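Local structure of aspartate aminotransferase (Thermotoga maritima, 1O4S) at residues Asn116-Leu121 and Ile139-Leu144; Gln300-Arg305 and Gly325-Phe330; Val310-Lys315 and Arg374-Leu379. The protein catalyses the reversible transfer of the amino group from L-aspartate to 2-oxoglutarate, using pyridoxal 5'-phosphate as cofactor. One frame throughout, in Å; residues are numbered along the deposited sequence.

Contact 1. Residues Asn116-Leu121 and Ile139-Leu144; sequences NAFMAL and IPQIIL
The ring of Phe118, on helix 109-121, meets Gln141 and Ile142 of helix 138-144, the nearest pair of CA atoms being those of Phe118 and Ile142, 6.1 Å apart. Both helices belong to the large PLP-binding domain of the fold type I enzymes, and helix 138-144 forms the beta-alpha-beta crossover between the parallel strands 127-132 and 148-153.

Gln141 can be followed outward. Its CB lies 3.8 Å from Phe118 CD2, beside the rim of the ring and somewhat to the face that Ile142 covers. With CG beside the backbone N (chi1 -68°) and the chain extended beyond it, the amide is carried alongside the ring edge, its plane at 68° to that of the ring. OE1 arrives at the edge, in plane, 3.5 Å from Phe118 CE2. This buried oxygen has no hydrogen-bond partner in the model; the slightly positive C-H edge of the ring probably offers it a modest electrostatic match. NE2 bonds to the carbonyl O of His274 of the second subunit and, weakly, to that of Lys111, a residue of the PLP pocket. The side chain of Gln141 comes within about 7 Å of the bound cofactor (nearest atoms), so the contact lies where the pocket and the dimer interface adjoin.

Ile142 supplies the apolar half. It reaches over the ring face, CG1 in a CH-pi contact and CD1 3.9 Å from Phe118 CZ. Ile142 CG1 stands 3.5 Å from the Phe118 ring centroid, only 8° off the ring normal.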
ATOM      1  N   ASN B 116       3.733   8.184  -1.874  1.00 28.30           N
ATOM      2  CA  ASN B 116       4.296   8.661  -0.606  1.00 29.15           C
ATOM      3  C   ASN B 116       5.029   9.996  -0.737  1.00 28.99           C
ATOM      4  O   ASN B 116       4.924  10.824   0.156  1.00 29.30           O
ATOM      5  CB  ASN B 116       5.255   7.657   0.034  1.00 29.34           C
ATOM      6  CG  ASN B 116       4.578   6.398   0.558  1.00 28.54           C
ATOM      7  OD1 ASN B 116       3.347   6.286   0.648  1.00 28.77           O
ATOM      8  ND2 ASN B 116       5.412   5.440   0.933  1.00 29.77           N
ATOM      9  N   ALA B 117       5.748  10.194  -1.847  1.00 29.26           N
ATOM     10  CA  ALA B 117       6.426  11.465  -2.147  1.00 29.40           C
ATOM     11  C   ALA B 117       5.439  12.627  -2.258  1.00 28.94           C
ATOM     12  O   ALA B 117       5.623  13.703  -1.653  1.00 28.67           O
ATOM     13  CB  ALA B 117       7.266  11.349  -3.443  1.00 29.51           C
ATOM     14  N   PHE B 118       4.378  12.406  -3.024  1.00 28.73           N
ATOM     15  CA  PHE B 118       3.360  13.431  -3.195  1.00 28.67           C
ATOM     16  C   PHE B 118       2.666  13.728  -1.868  1.00 28.35           C
ATOM     17  O   PHE B 118       2.432  14.872  -1.549  1.00 28.54           O
ATOM     18  CB  PHE B 118       2.369  12.995  -4.258  1.00 28.23           C
ATOM     19  CG  PHE B 118       2.994  12.852  -5.637  1.00 30.98           C
ATOM     20  CD1 PHE B 118       3.852  13.833  -6.136  1.00 32.42           C
ATOM     21  CD2 PHE B 118       2.692  11.760  -6.446  1.00 32.78           C
ATOM     22  CE1 PHE B 118       4.400  13.713  -7.406  1.00 32.09           C
ATOM     23  CE2 PHE B 118       3.219  11.644  -7.717  1.00 31.33           C
ATOM     24  CZ  PHE B 118       4.081  12.606  -8.189  1.00 32.42           C
ATOM     25  N   MET B 119       2.337  12.690  -1.100  1.00 27.68           N
ATOM     26  CA  MET B 119       1.667  12.879   0.183  1.00 28.03           C
ATOM     27  C   MET B 119       2.610  13.600   1.191  1.00 28.37           C
ATOM     28  O   MET B 119       2.159  14.391   2.045  1.00 28.22           O
ATOM     29  CB  MET B 119       1.253  11.520   0.769  1.00 27.37           C
ATOM     30  CG  MET B 119       0.137  10.812   0.084  1.00 27.64           C
ATOM     31  SD  MET B 119      -1.458  11.683   0.250  1.00 30.72           S
ATOM     32  CE  MET B 119      -1.888  11.314   1.890  1.00 33.84           C
ATOM     33  N   ALA B 120       3.909  13.338   1.073  1.00 27.54           N
ATOM     34  CA  ALA B 120       4.875  13.880   2.006  1.00 28.81           C
ATOM     35  C   ALA B 120       5.240  15.302   1.690  1.00 29.60           C
ATOM     36  O   ALA B 120       5.539  16.056   2.591  1.00 30.39           O
ATOM     37  CB  ALA B 120       6.103  13.030   2.059  1.00 29.14           C
ATOM     38  N   LEU B 121       5.158  15.685   0.428  1.00 30.60           N
ATOM     39  CA  LEU B 121       5.653  16.969  -0.014  1.00 32.08           C
ATOM     40  C   LEU B 121       4.572  17.958  -0.406  1.00 31.97           C
ATOM     41  O   LEU B 121       4.851  19.151  -0.473  1.00 32.77           O
ATOM     42  CB  LEU B 121       6.573  16.794  -1.230  1.00 32.68           C
ATOM     43  CG  LEU B 121       7.820  15.958  -1.045  1.00 35.97           C
ATOM     44  CD1 LEU B 121       8.603  15.971  -2.340  1.00 37.91           C
ATOM     45  CD2 LEU B 121       8.637  16.470   0.128  1.00 39.21           C
ATOM     46  N   ILE B 139      -0.865  11.472 -12.318  1.00 30.27           N
ATOM     47  CA  ILE B 139      -1.858  12.492 -12.128  1.00 29.84           C
ATOM     48  C   ILE B 139      -2.890  12.026 -11.086  1.00 29.20           C
ATOM     49  O   ILE B 139      -3.182  12.763 -10.161  1.00 27.66           O
ATOM     50  CB  ILE B 139      -2.474  12.912 -13.509  1.00 29.26           C
ATOM     51  CG1 ILE B 139      -1.423  13.756 -14.258  1.00 30.14           C
ATOM     52  CG2 ILE B 139      -3.793  13.680 -13.325  1.00 29.29           C
ATOM     53  CD1 ILE B 139      -1.775  14.137 -15.699  1.00 30.83           C
ATOM     54  N   PRO B 140      -3.439  10.824 -11.227  1.00 29.25           N
ATOM     55  CA  PRO B 140      -4.260  10.260 -10.158  1.00 29.78           C
ATOM     56  C   PRO B 140      -3.619  10.424  -8.779  1.00 29.76           C
ATOM     57  O   PRO B 140      -4.315  10.873  -7.883  1.00 29.05           O
ATOM     58  CB  PRO B 140      -4.386   8.805 -10.577  1.00 29.99           C
ATOM     59  CG  PRO B 140      -4.490   8.931 -12.096  1.00 29.71           C
ATOM     60  CD  PRO B 140      -3.419   9.935 -12.407  1.00 29.80           C
ATOM     61  N   GLN B 141      -2.322  10.155  -8.649  1.00 30.17           N
ATOM     62  CA  GLN B 141      -1.636  10.209  -7.346  1.00 30.51           C
ATOM     63  C   GLN B 141      -1.552  11.626  -6.821  1.00 30.13           C
ATOM     64  O   GLN B 141      -1.829  11.896  -5.635  1.00 29.88           O
ATOM     65  CB  GLN B 141      -0.240   9.606  -7.436  1.00 30.49           C
ATOM     66  CG  GLN B 141      -0.208   8.113  -7.673  1.00 31.72           C
ATOM     67  CD  GLN B 141       1.198   7.561  -7.766  1.00 34.51           C
ATOM     68  OE1 GLN B 141       2.124   8.300  -8.083  1.00 39.31           O
ATOM     69  NE2 GLN B 141       1.362   6.273  -7.491  1.00 30.23           N
ATOM     70  N   ILE B 142      -1.215  12.546  -7.710  1.00 29.64           N
ATOM     71  CA  ILE B 142      -1.100  13.949  -7.316  1.00 30.04           C
ATOM     72  C   ILE B 142      -2.465  14.466  -6.905  1.00 29.11           C
ATOM     73  O   ILE B 142      -2.559  15.156  -5.893  1.00 27.40           O
ATOM     74  CB  ILE B 142      -0.488  14.808  -8.456  1.00 30.16           C
ATOM     75  CG1 ILE B 142       0.958  14.371  -8.700  1.00 31.45           C
ATOM     76  CG2 ILE B 142      -0.602  16.294  -8.131  1.00 30.85           C
ATOM     77  CD1 ILE B 142       1.420  14.615 -10.132  1.00 32.94           C
ATOM     78  N   ILE B 143      -3.505  14.116  -7.679  1.00 29.20           N
ATOM     79  CA  ILE B 143      -4.885  14.433  -7.314  1.00 30.25           C
ATOM     80  C   ILE B 143      -5.256  13.892  -5.925  1.00 30.71           C
ATOM     81  O   ILE B 143      -5.764  14.624  -5.104  1.00 29.44           O
ATOM     82  CB  ILE B 143      -5.933  13.876  -8.348  1.00 30.78           C
ATOM     83  CG1 ILE B 143      -5.867  14.581  -9.719  1.00 31.22           C
ATOM     84  CG2 ILE B 143      -7.335  14.016  -7.785  1.00 30.50           C
ATOM     85  CD1 ILE B 143      -5.428  15.966  -9.650  1.00 33.95           C
ATOM     86  N   LEU B 144      -4.991  12.605  -5.683  1.00 31.48           N
ATOM     87  CA  LEU B 144      -5.301  11.988  -4.397  1.00 31.79           C
ATOM     88  C   LEU B 144      -4.584  12.659  -3.239  1.00 31.82           C
ATOM     89  O   LEU B 144      -5.132  12.765  -2.140  1.00 31.21           O
ATOM     90  CB  LEU B 144      -4.955  10.509  -4.419  1.00 32.11           C
ATOM     91  CG  LEU B 144      -5.858   9.634  -5.256  1.00 32.50           C
ATOM     92  CD1 LEU B 144      -5.265   8.239  -5.167  1.00 34.33           C
ATOM     93  CD2 LEU B 144      -7.296   9.687  -4.787  1.00 33.77           C
TER

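Contact 2. Residues Gln300-Arg305 and Gly325-Phe330; sequences QTFKER and GAFYLF
Apolar contact between Phe302 and Phe327 joins the two segments. Phe302, on the helix, directs CE1 and CD1 at the CB of Phe327, the closer pair being Phe302 CE1 and Phe327 CB at 3.4 Å. The same CE1 is 3.7 Å from Phe327 CG.

The aromatic component is looser: the ring planes lie 30° apart and the centroids of Phe302 and Phe327 are separated by 5.2 Å, so the rings are slid past one another and barely overlap. The CB of Phe327 points toward the helix, and its CG, between the backbone N and the carbonyl carbon (chi1 46°), sets the ring beside, rather than over, that of Phe302.

This joins helix 296-315 to the approach to strand 328-332, an outer strand of the small-domain sheet in the fold type I aminotransferases. Phe327 also borders the active site: at the nearest atoms its side chain is about 4 Å from that of Lys246 and about 6 Å from the bound PLP.

Within the helix, the Arg305 guanidinium backs the Phe302 ring, NH1 lying 3.7 Å above its plane toward the rim. The guanidinium is held by a salt bridge from NH2 to Asp52, and NH1 bonds weakly to the carbonyl O of Phe368.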
ATOM      1  N   GLN B 300      19.779  -7.472 -22.710  1.00 29.28           N
ATOM      2  CA  GLN B 300      20.270  -7.696 -24.080  1.00 30.53           C
ATOM      3  C   GLN B 300      19.167  -8.254 -24.959  1.00 30.24           C
ATOM      4  O   GLN B 300      19.086  -7.929 -26.151  1.00 29.86           O
ATOM      5  CB  GLN B 300      21.482  -8.636 -24.116  1.00 30.48           C
ATOM      6  CG  GLN B 300      21.978  -9.041 -25.534  1.00 34.20           C
ATOM      7  CD  GLN B 300      22.527  -7.863 -26.416  1.00 40.27           C
ATOM      8  OE1 GLN B 300      22.586  -7.994 -27.657  1.00 41.88           O
ATOM      9  NE2 GLN B 300      22.930  -6.742 -25.781  1.00 39.59           N
ATOM     10  N   THR B 301      18.341  -9.118 -24.377  1.00 29.35           N
ATOM     11  CA  THR B 301      17.161  -9.610 -25.063  1.00 29.35           C
ATOM     12  C   THR B 301      16.229  -8.444 -25.476  1.00 29.11           C
ATOM     13  O   THR B 301      15.751  -8.406 -26.599  1.00 29.07           O
ATOM     14  CB  THR B 301      16.388 -10.590 -24.171  1.00 29.77           C
ATOM     15  OG1 THR B 301      17.203 -11.738 -23.848  1.00 29.50           O
ATOM     16  CG2 THR B 301      15.175 -11.089 -24.929  1.00 28.91           C
ATOM     17  N   PHE B 302      15.980  -7.502 -24.565  1.00 28.56           N
ATOM     18  CA  PHE B 302      15.172  -6.330 -24.872  1.00 29.16           C
ATOM     19  C   PHE B 302      15.836  -5.396 -25.897  1.00 28.82           C
ATOM     20  O   PHE B 302      15.156  -4.839 -26.756  1.00 28.11           O
ATOM     21  CB  PHE B 302      14.805  -5.548 -23.603  1.00 28.86           C
ATOM     22  CG  PHE B 302      13.547  -6.033 -22.935  1.00 30.89           C
ATOM     23  CD1 PHE B 302      12.309  -5.675 -23.423  1.00 32.27           C
ATOM     24  CD2 PHE B 302      13.599  -6.864 -21.839  1.00 32.85           C
ATOM     25  CE1 PHE B 302      11.144  -6.130 -22.812  1.00 33.09           C
ATOM     26  CE2 PHE B 302      12.438  -7.298 -21.215  1.00 34.93           C
ATOM     27  CZ  PHE B 302      11.211  -6.930 -21.713  1.00 35.23           C
ATOM     28  N   LYS B 303      17.152  -5.251 -25.818  1.00 29.19           N
ATOM     29  CA  LYS B 303      17.902  -4.429 -26.792  1.00 30.40           C
ATOM     30  C   LYS B 303      17.702  -4.954 -28.209  1.00 30.52           C
ATOM     31  O   LYS B 303      17.459  -4.191 -29.118  1.00 30.05           O
ATOM     32  CB  LYS B 303      19.397  -4.407 -26.454  1.00 30.82           C
ATOM     33  CG  LYS B 303      20.275  -3.491 -27.327  1.00 33.13           C
ATOM     34  CD  LYS B 303      21.671  -3.348 -26.705  1.00 37.26           C
ATOM     35  CE  LYS B 303      22.531  -2.374 -27.484  1.00 41.68           C
ATOM     36  NZ  LYS B 303      23.999  -2.426 -27.150  1.00 44.33           N
ATOM     37  N   GLU B 304      17.788  -6.265 -28.380  1.00 30.72           N
ATOM     38  CA  GLU B 304      17.663  -6.834 -29.694  1.00 31.86           C
ATOM     39  C   GLU B 304      16.222  -6.856 -30.215  1.00 31.44           C
ATOM     40  O   GLU B 304      16.010  -6.771 -31.433  1.00 31.73           O
ATOM     41  CB  GLU B 304      18.384  -8.183 -29.772  1.00 32.83           C
ATOM     42  CG  GLU B 304      17.585  -9.432 -29.545  1.00 37.23           C
ATOM     43  CD  GLU B 304      18.408 -10.664 -29.894  1.00 45.00           C
ATOM     44  OE1 GLU B 304      19.677 -10.524 -29.917  1.00 49.42           O
ATOM     45  OE2 GLU B 304      17.799 -11.757 -30.139  1.00 47.75           O
ATOM     46  N   ARG B 305      15.243  -6.917 -29.317  1.00 30.23           N
ATOM     47  CA  ARG B 305      13.842  -6.720 -29.691  1.00 30.21           C
ATOM     48  C   ARG B 305      13.591  -5.267 -30.128  1.00 29.77           C
ATOM     49  O   ARG B 305      12.852  -5.009 -31.076  1.00 29.31           O
ATOM     50  CB  ARG B 305      12.906  -7.037 -28.508  1.00 31.12           C
ATOM     51  CG  ARG B 305      12.845  -8.519 -28.092  1.00 30.13           C
ATOM     52  CD  ARG B 305      12.291  -8.693 -26.759  1.00 29.31           C
ATOM     53  NE  ARG B 305      12.069 -10.087 -26.376  1.00 29.45           N
ATOM     54  CZ  ARG B 305      11.472 -10.432 -25.252  1.00 29.14           C
ATOM     55  NH1 ARG B 305      11.059  -9.484 -24.415  1.00 29.12           N
ATOM     56  NH2 ARG B 305      11.269 -11.712 -24.955  1.00 29.35           N
ATOM     57  N   GLY B 325      15.503   3.489 -24.080  1.00 32.24           N
ATOM     58  CA  GLY B 325      15.289   2.757 -22.845  1.00 32.40           C
ATOM     59  C   GLY B 325      13.842   2.328 -22.652  1.00 32.29           C
ATOM     60  O   GLY B 325      12.987   2.657 -23.490  1.00 32.65           O
ATOM     61  N   ALA B 326      13.581   1.602 -21.554  1.00 31.80           N
ATOM     62  CA  ALA B 326      12.294   0.968 -21.258  1.00 30.92           C
ATOM     63  C   ALA B 326      11.964  -0.038 -22.371  1.00 30.82           C
ATOM     64  O   ALA B 326      12.878  -0.521 -23.026  1.00 30.81           O
ATOM     65  CB  ALA B 326      11.173   2.016 -21.038  1.00 30.72           C
ATOM     66  N   PHE B 327      10.700  -0.423 -22.540  1.00 30.24           N
ATOM     67  CA  PHE B 327      10.361  -1.409 -23.554  1.00 29.84           C
ATOM     68  C   PHE B 327       9.118  -1.045 -24.319  1.00 29.85           C
ATOM     69  O   PHE B 327       8.332  -1.911 -24.731  1.00 29.13           O
ATOM     70  CB  PHE B 327      10.308  -2.827 -22.991  1.00 30.43           C
ATOM     71  CG  PHE B 327       9.557  -2.972 -21.693  1.00 31.66           C
ATOM     72  CD1 PHE B 327       8.169  -3.047 -21.668  1.00 32.37           C
ATOM     73  CD2 PHE B 327      10.249  -3.083 -20.493  1.00 32.19           C
ATOM     74  CE1 PHE B 327       7.491  -3.199 -20.459  1.00 33.34           C
ATOM     75  CE2 PHE B 327       9.574  -3.241 -19.302  1.00 32.51           C
ATOM     76  CZ  PHE B 327       8.204  -3.295 -19.284  1.00 31.91           C
ATOM     77  N   TYR B 328       9.003   0.266 -24.558  1.00 29.86           N
ATOM     78  CA  TYR B 328       7.923   0.876 -25.337  1.00 30.05           C
ATOM     79  C   TYR B 328       8.420   1.600 -26.600  1.00 30.83           C
ATOM     80  O   TYR B 328       9.563   2.104 -26.692  1.00 30.15           O
ATOM     81  CB  TYR B 328       7.146   1.864 -24.481  1.00 29.78           C
ATOM     82  CG  TYR B 328       6.865   1.328 -23.120  1.00 28.91           C
ATOM     83  CD1 TYR B 328       5.918   0.332 -22.946  1.00 26.82           C
ATOM     84  CD2 TYR B 328       7.605   1.747 -22.018  1.00 27.57           C
ATOM     85  CE1 TYR B 328       5.681  -0.200 -21.712  1.00 30.23           C
ATOM     86  CE2 TYR B 328       7.368   1.227 -20.771  1.00 29.06           C
ATOM     87  CZ  TYR B 328       6.396   0.235 -20.622  1.00 29.14           C
ATOM     88  OH  TYR B 328       6.086  -0.302 -19.381  1.00 31.83           O
ATOM     89  N   LEU B 329       7.531   1.620 -27.581  1.00 31.14           N
ATOM     90  CA  LEU B 329       7.723   2.374 -28.786  1.00 31.43           C
ATOM     91  C   LEU B 329       6.416   3.158 -29.013  1.00 31.56           C
ATOM     92  O   LEU B 329       5.325   2.576 -29.072  1.00 31.10           O
ATOM     93  CB  LEU B 329       8.068   1.433 -29.947  1.00 31.77           C
ATOM     94  CG  LEU B 329       8.637   2.174 -31.154  1.00 32.39           C
ATOM     95  CD1 LEU B 329       9.726   1.374 -31.856  1.00 34.50           C
ATOM     96  CD2 LEU B 329       7.532   2.535 -32.121  1.00 32.54           C
ATOM     97  N   PHE B 330       6.537   4.483 -29.115  1.00 31.37           N
ATOM     98  CA  PHE B 330       5.375   5.362 -29.216  1.00 31.68           C
ATOM     99  C   PHE B 330       5.291   5.923 -30.650  1.00 31.73           C
ATOM    100  O   PHE B 330       5.967   6.898 -30.985  1.00 31.66           O
ATOM    101  CB  PHE B 330       5.524   6.473 -28.175  1.00 31.62           C
ATOM    102  CG  PHE B 330       4.222   7.109 -27.741  1.00 32.26           C
ATOM    103  CD1 PHE B 330       4.053   8.477 -27.816  1.00 32.38           C
ATOM    104  CD2 PHE B 330       3.193   6.340 -27.208  1.00 31.60           C
ATOM    105  CE1 PHE B 330       2.874   9.059 -27.407  1.00 32.72           C
ATOM    106  CE2 PHE B 330       2.029   6.904 -26.792  1.00 30.99           C
ATOM    107  CZ  PHE B 330       1.857   8.266 -26.886  1.00 31.90           C
TER

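Contact 3. Residues Val310-Lys315 and Arg374-Leu379; sequences VERLKK and RLTEAL
The helical segments 310-315 and 374-379 run side by side in nearly the same direction, their axes 11.1 Å apart at closest approach and inclined by 11°, with Arg312 CA nearest to Leu379 CA at 7.4 Å.

Arg312 and Leu379 fill most of the gap, sliding past each other in opposite directions. Arg312 leaves its helix with CG opposite the backbone N (chi1 -164°) and bends at chi2 (66°) and again at chi3, which brings the guanidinium across to helix 372-386. Its methylene part meets Leu379, CG lying 3.9 Å from Leu379 CB, and Leu379 CD1 packs on both CB and CG. Beyond the bends, the guanidinium turns one face to Leu379, whose CB stands 4.0 Å above its plane over the centre, while Thr376 CG2 comes to the edge, in plane. Arg312 NH2 also passes 3.2 Å from Thr376 O, but the angle is too poor for a hydrogen bond. The charge is met instead farther along helix 372-386, in salt bridges from NH2 to Asp380 and from NH1 to Glu383. Exchanging Arg312 for a leucine would probably leave Asp380 and Glu383 without this cationic mate and uncover the Leu379 CB that the guanidinium face now shields.

On the side toward the sheet, Leu313 and Leu379 cross at about a right angle and touch through their methyl groups, Leu313 CD2 to Leu379 CD2 at 3.7 Å. Val310 and Leu313 also pack toward strand 328-332, and Ala378 rests on Ile44 of strand 44-45. The two helices are part of the alpha/beta small domain of the fold type I aminotransferases, where they pack beside one another against its sheet.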
ATOM      1  N   VAL B 310      12.346  -1.422 -34.272  1.00 33.02           N
ATOM      2  CA  VAL B 310      12.760  -0.140 -34.816  1.00 32.80           C
ATOM      3  C   VAL B 310      13.005  -0.307 -36.309  1.00 33.50           C
ATOM      4  O   VAL B 310      12.375   0.376 -37.103  1.00 32.55           O
ATOM      5  CB  VAL B 310      13.989   0.453 -34.056  1.00 32.62           C
ATOM      6  CG1 VAL B 310      14.681   1.551 -34.854  1.00 32.66           C
ATOM      7  CG2 VAL B 310      13.544   0.996 -32.693  1.00 31.31           C
ATOM      8  N   GLU B 311      13.877  -1.236 -36.693  1.00 34.19           N
ATOM      9  CA  GLU B 311      14.149  -1.467 -38.117  1.00 35.21           C
ATOM     10  C   GLU B 311      12.854  -1.730 -38.876  1.00 34.96           C
ATOM     11  O   GLU B 311      12.612  -1.159 -39.924  1.00 35.16           O
ATOM     12  CB  GLU B 311      15.133  -2.623 -38.363  1.00 35.56           C
ATOM     13  CG  GLU B 311      15.226  -2.978 -39.863  1.00 39.59           C
ATOM     14  CD  GLU B 311      16.485  -3.746 -40.289  1.00 44.66           C
ATOM     15  OE1 GLU B 311      16.659  -3.944 -41.529  1.00 46.43           O
ATOM     16  OE2 GLU B 311      17.287  -4.159 -39.403  1.00 48.29           O
ATOM     17  N   ARG B 312      12.021  -2.598 -38.342  1.00 35.12           N
ATOM     18  CA  ARG B 312      10.804  -2.997 -39.019  1.00 35.64           C
ATOM     19  C   ARG B 312       9.843  -1.828 -39.284  1.00 35.38           C
ATOM     20  O   ARG B 312       9.318  -1.685 -40.397  1.00 35.51           O
ATOM     21  CB  ARG B 312      10.111  -4.068 -38.197  1.00 36.49           C
ATOM     22  CG  ARG B 312       9.074  -4.809 -38.933  1.00 39.05           C
ATOM     23  CD  ARG B 312       9.600  -5.662 -40.063  1.00 41.78           C
ATOM     24  NE  ARG B 312       8.934  -6.945 -39.936  1.00 46.05           N
ATOM     25  CZ  ARG B 312       7.694  -7.219 -40.340  1.00 47.28           C
ATOM     26  NH1 ARG B 312       6.952  -6.331 -40.995  1.00 46.45           N
ATOM     27  NH2 ARG B 312       7.210  -8.429 -40.109  1.00 49.02           N
ATOM     28  N   LEU B 313       9.658  -0.976 -38.284  1.00 34.91           N
ATOM     29  CA  LEU B 313       8.690   0.109 -38.367  1.00 34.80           C
ATOM     30  C   LEU B 313       9.157   1.218 -39.297  1.00 34.94           C
ATOM     31  O   LEU B 313       8.339   1.774 -40.017  1.00 33.89           O
ATOM     32  CB  LEU B 313       8.375   0.681 -36.981  1.00 34.28           C
ATOM     33  CG  LEU B 313       7.418  -0.180 -36.163  1.00 34.55           C
ATOM     34  CD1 LEU B 313       7.322   0.328 -34.729  1.00 32.77           C
ATOM     35  CD2 LEU B 313       6.035  -0.256 -36.808  1.00 34.27           C
ATOM     36  N   LYS B 314      10.447   1.549 -39.230  1.00 36.04           N
ATOM     37  CA  LYS B 314      11.119   2.438 -40.191  1.00 37.97           C
ATOM     38  C   LYS B 314      10.795   2.040 -41.644  1.00 38.28           C
ATOM     39  O   LYS B 314      10.325   2.861 -42.446  1.00 38.56           O
ATOM     40  CB  LYS B 314      12.653   2.383 -40.011  1.00 38.54           C
ATOM     41  CG  LYS B 314      13.239   3.265 -38.898  1.00 40.85           C
ATOM     42  CD  LYS B 314      14.748   3.598 -39.141  1.00 43.89           C
ATOM     43  CE  LYS B 314      14.963   4.695 -40.232  1.00 44.98           C
ATOM     44  NZ  LYS B 314      16.395   5.135 -40.437  1.00 44.87           N
ATOM     45  N   LYS B 315      11.058   0.770 -41.941  1.00 38.70           N
ATOM     46  CA  LYS B 315      10.786   0.123 -43.226  1.00 39.66           C
ATOM     47  C   LYS B 315       9.327   0.277 -43.703  1.00 39.23           C
ATOM     48  O   LYS B 315       9.087   0.497 -44.884  1.00 39.16           O
ATOM     49  CB  LYS B 315      11.187  -1.361 -43.093  1.00 40.13           C
ATOM     50  CG  LYS B 315      10.856  -2.305 -44.244  1.00 42.67           C
ATOM     51  CD  LYS B 315      11.627  -3.648 -44.033  1.00 46.14           C
ATOM     52  CE  LYS B 315      10.896  -4.896 -44.581  1.00 47.65           C
ATOM     53  NZ  LYS B 315      10.896  -6.010 -43.554  1.00 48.21           N
ATOM     54  N   ARG B 374       6.705 -13.384 -32.038  1.00 31.03           N
ATOM     55  CA  ARG B 374       5.380 -12.801 -31.909  1.00 31.71           C
ATOM     56  C   ARG B 374       5.357 -11.364 -32.409  1.00 30.55           C
ATOM     57  O   ARG B 374       4.383 -10.950 -33.020  1.00 28.99           O
ATOM     58  CB  ARG B 374       4.913 -12.854 -30.455  1.00 32.17           C
ATOM     59  CG  ARG B 374       4.692 -14.253 -29.949  1.00 36.44           C
ATOM     60  CD  ARG B 374       3.453 -14.913 -30.506  1.00 41.35           C
ATOM     61  NE  ARG B 374       2.268 -14.616 -29.686  1.00 46.25           N
ATOM     62  CZ  ARG B 374       1.003 -14.843 -30.067  1.00 47.17           C
ATOM     63  NH1 ARG B 374       0.740 -15.346 -31.272  1.00 46.51           N
ATOM     64  NH2 ARG B 374       0.003 -14.536 -29.236  1.00 48.98           N
ATOM     65  N   LEU B 375       6.428 -10.622 -32.117  1.00 29.65           N
ATOM     66  CA  LEU B 375       6.608  -9.278 -32.635  1.00 29.27           C
ATOM     67  C   LEU B 375       6.600  -9.267 -34.164  1.00 29.77           C
ATOM     68  O   LEU B 375       6.063  -8.355 -34.773  1.00 28.93           O
ATOM     69  CB  LEU B 375       7.904  -8.666 -32.120  1.00 29.08           C
ATOM     70  CG  LEU B 375       7.940  -8.232 -30.649  1.00 28.22           C
ATOM     71  CD1 LEU B 375       9.358  -7.883 -30.299  1.00 26.58           C
ATOM     72  CD2 LEU B 375       7.043  -7.048 -30.416  1.00 28.38           C
ATOM     73  N   THR B 376       7.205 -10.285 -34.769  1.00 30.21           N
ATOM     74  CA  THR B 376       7.284 -10.378 -36.212  1.00 30.71           C
ATOM     75  C   THR B 376       5.905 -10.556 -36.793  1.00 30.80           C
ATOM     76  O   THR B 376       5.574  -9.930 -37.800  1.00 31.10           O
ATOM     77  CB  THR B 376       8.163 -11.560 -36.655  1.00 30.54           C
ATOM     78  OG1 THR B 376       9.507 -11.355 -36.226  1.00 32.14           O
ATOM     79  CG2 THR B 376       8.283 -11.588 -38.182  1.00 31.01           C
ATOM     80  N   GLU B 377       5.127 -11.444 -36.192  1.00 31.20           N
ATOM     81  CA  GLU B 377       3.772 -11.692 -36.648  1.00 32.77           C
ATOM     82  C   GLU B 377       2.917 -10.445 -36.433  1.00 32.38           C
ATOM     83  O   GLU B 377       2.130 -10.112 -37.299  1.00 31.78           O
ATOM     84  CB  GLU B 377       3.130 -12.881 -35.913  1.00 33.68           C
ATOM     85  CG  GLU B 377       2.393 -13.845 -36.837  1.00 38.90           C
ATOM     86  CD  GLU B 377       0.896 -13.628 -36.937  1.00 43.74           C
ATOM     87  OE1 GLU B 377       0.266 -13.805 -35.865  1.00 48.27           O
ATOM     88  OE2 GLU B 377       0.359 -13.344 -38.071  1.00 43.43           O
ATOM     89  N   ALA B 378       3.070  -9.766 -35.293  1.00 31.29           N
ATOM     90  CA  ALA B 378       2.264  -8.573 -35.013  1.00 31.66           C
ATOM     91  C   ALA B 378       2.603  -7.468 -35.994  1.00 31.80           C
ATOM     92  O   ALA B 378       1.708  -6.820 -36.514  1.00 31.70           O
ATOM     93  CB  ALA B 378       2.450  -8.083 -33.579  1.00 31.28           C
ATOM     94  N   LEU B 379       3.896  -7.284 -36.262  1.00 31.90           N
ATOM     95  CA  LEU B 379       4.372  -6.219 -37.145  1.00 32.08           C
ATOM     96  C   LEU B 379       3.964  -6.458 -38.586  1.00 32.22           C
ATOM     97  O   LEU B 379       3.737  -5.486 -39.335  1.00 32.38           O
ATOM     98  CB  LEU B 379       5.875  -6.032 -37.027  1.00 31.60           C
ATOM     99  CG  LEU B 379       6.233  -5.285 -35.738  1.00 33.06           C
ATOM    100  CD1 LEU B 379       7.699  -5.492 -35.326  1.00 34.73           C
ATOM    101  CD2 LEU B 379       5.918  -3.805 -35.891  1.00 33.10           C
TER

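From the N terminus, contact 1 comes first, closing a short loop that includes strand 127-132 within the large domain. It is complete before the others begin and stands apart from them, on the opposite side of the chain's centre, its centre 29 Å from that of contact 2 and 38 Å from that of contact 3. Contacts 2 and 3 cross: helix 296-315 supplies 300-305 and then 310-315, after which 325-330 closes the shorter loop and 374-379 the longer. They touch directly, Leu329 CD2 lying 3.4 Å from Leu313 CD1. Within the small domain, helix 296-315 is thus tied both to strand 328-332 and to the C-terminal helix 372-386.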